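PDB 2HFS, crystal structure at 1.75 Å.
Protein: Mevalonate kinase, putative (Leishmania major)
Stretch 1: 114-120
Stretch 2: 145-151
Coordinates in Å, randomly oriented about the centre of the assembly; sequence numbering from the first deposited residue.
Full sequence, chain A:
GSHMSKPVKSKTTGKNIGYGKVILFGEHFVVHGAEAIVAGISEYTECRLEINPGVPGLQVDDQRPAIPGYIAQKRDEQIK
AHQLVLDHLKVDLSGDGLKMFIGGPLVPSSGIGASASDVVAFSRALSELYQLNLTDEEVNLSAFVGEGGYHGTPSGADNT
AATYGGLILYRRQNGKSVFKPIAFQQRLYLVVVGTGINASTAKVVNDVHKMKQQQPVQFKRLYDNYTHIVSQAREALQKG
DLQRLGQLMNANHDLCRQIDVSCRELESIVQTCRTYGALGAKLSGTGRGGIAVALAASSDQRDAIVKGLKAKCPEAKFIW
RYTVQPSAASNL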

# COMPACT_ATOMS: atom_id res chain seq x y z
N ALA A 114 3.75 2.75 -2.58
CA ALA A 114 3.97 3.96 -3.36
C ALA A 114 4.33 3.70 -4.81
O ALA A 114 3.97 4.49 -5.70
CB ALA A 114 5.04 4.83 -2.69
N SER A 115 5.06 2.61 -5.07
CA SER A 115 5.42 2.28 -6.44
C SER A 115 4.16 1.97 -7.26
O SER A 115 4.04 2.43 -8.41
CB SER A 115 6.53 1.20 -6.51
OG SER A 115 6.06 -0.10 -6.22
N ALA A 116 3.22 1.22 -6.68
CA ALA A 116 1.92 1.02 -7.32
C ALA A 116 1.15 2.33 -7.54
O ALA A 116 0.59 2.52 -8.61
CB ALA A 116 1.06 0.01 -6.56
N SER A 117 1.13 3.21 -6.54
CA SER A 117 0.45 4.52 -6.65
C SER A 117 1.01 5.31 -7.82
O SER A 117 0.25 5.97 -8.55
CB SER A 117 0.55 5.36 -5.37
OG SER A 117 0.45 4.56 -4.20
N ASP A 118 2.34 5.21 -7.97
CA ASP A 118 3.08 5.79 -9.11
C ASP A 118 2.56 5.26 -10.44
O ASP A 118 2.05 6.04 -11.26
CB ASP A 118 4.58 5.52 -8.91
CG ASP A 118 5.47 6.11 -10.00
OD1 ASP A 118 4.99 6.75 -10.96
OD2 ASP A 118 6.71 5.98 -9.95
N VAL A 119 2.65 3.94 -10.65
CA VAL A 119 2.22 3.37 -11.95
C VAL A 119 0.72 3.50 -12.17
O VAL A 119 0.29 3.62 -13.30
CB VAL A 119 2.72 1.92 -12.24
CG1 VAL A 119 4.23 1.92 -12.51
CG2 VAL A 119 2.37 0.93 -11.11
N VAL A 120 -0.07 3.53 -11.09
CA VAL A 120 -1.51 3.73 -11.27
C VAL A 120 -1.77 5.14 -11.80
O VAL A 120 -2.43 5.31 -12.83
CB VAL A 120 -2.33 3.44 -9.99
CG1 VAL A 120 -3.74 3.97 -10.11
CG2 VAL A 120 -2.35 1.92 -9.72
N VAL A 145 1.46 -4.53 -14.67
CA VAL A 145 2.55 -4.77 -15.61
C VAL A 145 3.73 -3.88 -15.19
O VAL A 145 4.87 -4.34 -15.11
CB VAL A 145 2.11 -4.50 -17.08
CG1 VAL A 145 3.31 -4.23 -17.99
CG2 VAL A 145 1.23 -5.63 -17.60
N GLY A 146 3.43 -2.63 -14.86
CA GLY A 146 4.48 -1.67 -14.56
C GLY A 146 5.19 -1.98 -13.26
O GLY A 146 6.39 -1.75 -13.15
N GLU A 147 4.42 -2.47 -12.29
CA GLU A 147 4.96 -2.91 -11.00
C GLU A 147 6.03 -3.99 -11.19
O GLU A 147 6.83 -4.26 -10.30
CB GLU A 147 3.83 -3.46 -10.13
CG GLU A 147 3.07 -2.41 -9.33
CD GLU A 147 3.89 -1.91 -8.15
OE1 GLU A 147 3.61 -2.34 -7.00
OE2 GLU A 147 4.82 -1.11 -8.37
N GLY A 148 6.02 -4.61 -12.37
CA GLY A 148 7.07 -5.55 -12.76
C GLY A 148 8.45 -4.92 -12.85
O GLY A 148 9.45 -5.62 -12.86
N GLY A 149 8.50 -3.59 -12.94
CA GLY A 149 9.77 -2.85 -13.02
C GLY A 149 10.43 -2.56 -11.68
O GLY A 149 11.63 -2.27 -11.61
N TYR A 150 9.64 -2.63 -10.61
CA TYR A 150 10.16 -2.54 -9.24
C TYR A 150 10.46 -3.93 -8.68
O TYR A 150 9.89 -4.93 -9.15
CB TYR A 150 9.16 -1.81 -8.33
CG TYR A 150 9.03 -0.33 -8.57
CD1 TYR A 150 8.08 0.18 -9.45
CD2 TYR A 150 9.84 0.58 -7.88
CE1 TYR A 150 7.95 1.56 -9.66
CE2 TYR A 150 9.72 1.97 -8.09
CZ TYR A 150 8.78 2.44 -8.99
OH TYR A 150 8.63 3.80 -9.18
N HIS A 151 11.33 -3.99 -7.67
CA HIS A 151 11.90 -5.25 -7.16
C HIS A 151 10.88 -6.31 -6.72
O HIS A 151 10.05 -6.07 -5.84
CB HIS A 151 12.93 -4.98 -6.06
CG HIS A 151 14.20 -4.37 -6.56
ND1 HIS A 151 14.70 -4.61 -7.82
CD2 HIS A 151 15.08 -3.53 -5.96
CE1 HIS A 151 15.83 -3.95 -7.98
NE2 HIS A 151 16.09 -3.28 -6.87
O HOH W 1 3.92 -0.97 -4.52

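The striking feature of this contact, in a putative mevalonate kinase, is how squarely Ser115 meets the ring of Tyr150. Its CB sits 3.3 Å from the centroid of the Tyr150 ring and only 4° off the ring normal, a CH-pi contact directly over the face. A methylene that carries a hydroxyl has slightly polarised C-H bonds, and the electron-rich face of a phenol ring is a natural place for them to rest.

The same side chain illustrates a general principle: a small polar residue can serve two chemistries at once when its carbon and its oxygen face different partners. With chi1 in the p well, Ser115 OG donates a hydrogen bond to Glu147 OE2 at 2.7 Å, a short distance that suits a carboxylate acceptor. Glu147 does not reach this position by aiming its CA-to-CB bond, which points sideways; two successive m torsions fold the chain so that its end comes nearer the helix. Its other oxygen is engaged through a water, which donates to Glu147 OE1 at 2.9 Å and accepts from Ala116 N at 3.2 Å. The carboxylate thus reaches the backbone amide indirectly. Ala116 N lies 3.3 Å from Glu147 OE2, but the angle is too poor for a direct hydrogen bond.

The backbones set the terms for these meetings. Residues 114-120 are helical, with Val119 N bonded to Ser115 O at 3.0 Å, so that Ser115, Asp118 and Val119 all direct their CA-to-CB bonds toward the second stretch. That stretch enters as helix, and further along Gly149 N bonds to Gly146 O at 2.8 Å. The chains come close at Gly146, where Gly146 CA is 6.1 Å from Val119 CA. A CB on Gly146 would point toward the helix and lie 3.0 Å from Val119 CG1, a clash; glycine leaves that space to the valine.

Val119 adds an apolar part to the contact. Its CG1 approaches Gly146 C at 4.1 Å, while CG2 packs against Glu147 CG at 3.8 Å, so the aliphatic portion of the glutamate meets carbon before its charged end turns to polar partners.

Tyr150 shows the complementary use of a ring's face and edge. While Ser115 CB covers one face, Asp118 OD2 lies at the edge, near the ring plane, 3.0 Å from Tyr150 OH. That distance suits a hydroxyl-carboxylate pairing, although the phenol proton has another acceptor within reach. Both Asp118 carboxylate oxygens also have hydrogen bonds elsewhere in the structure.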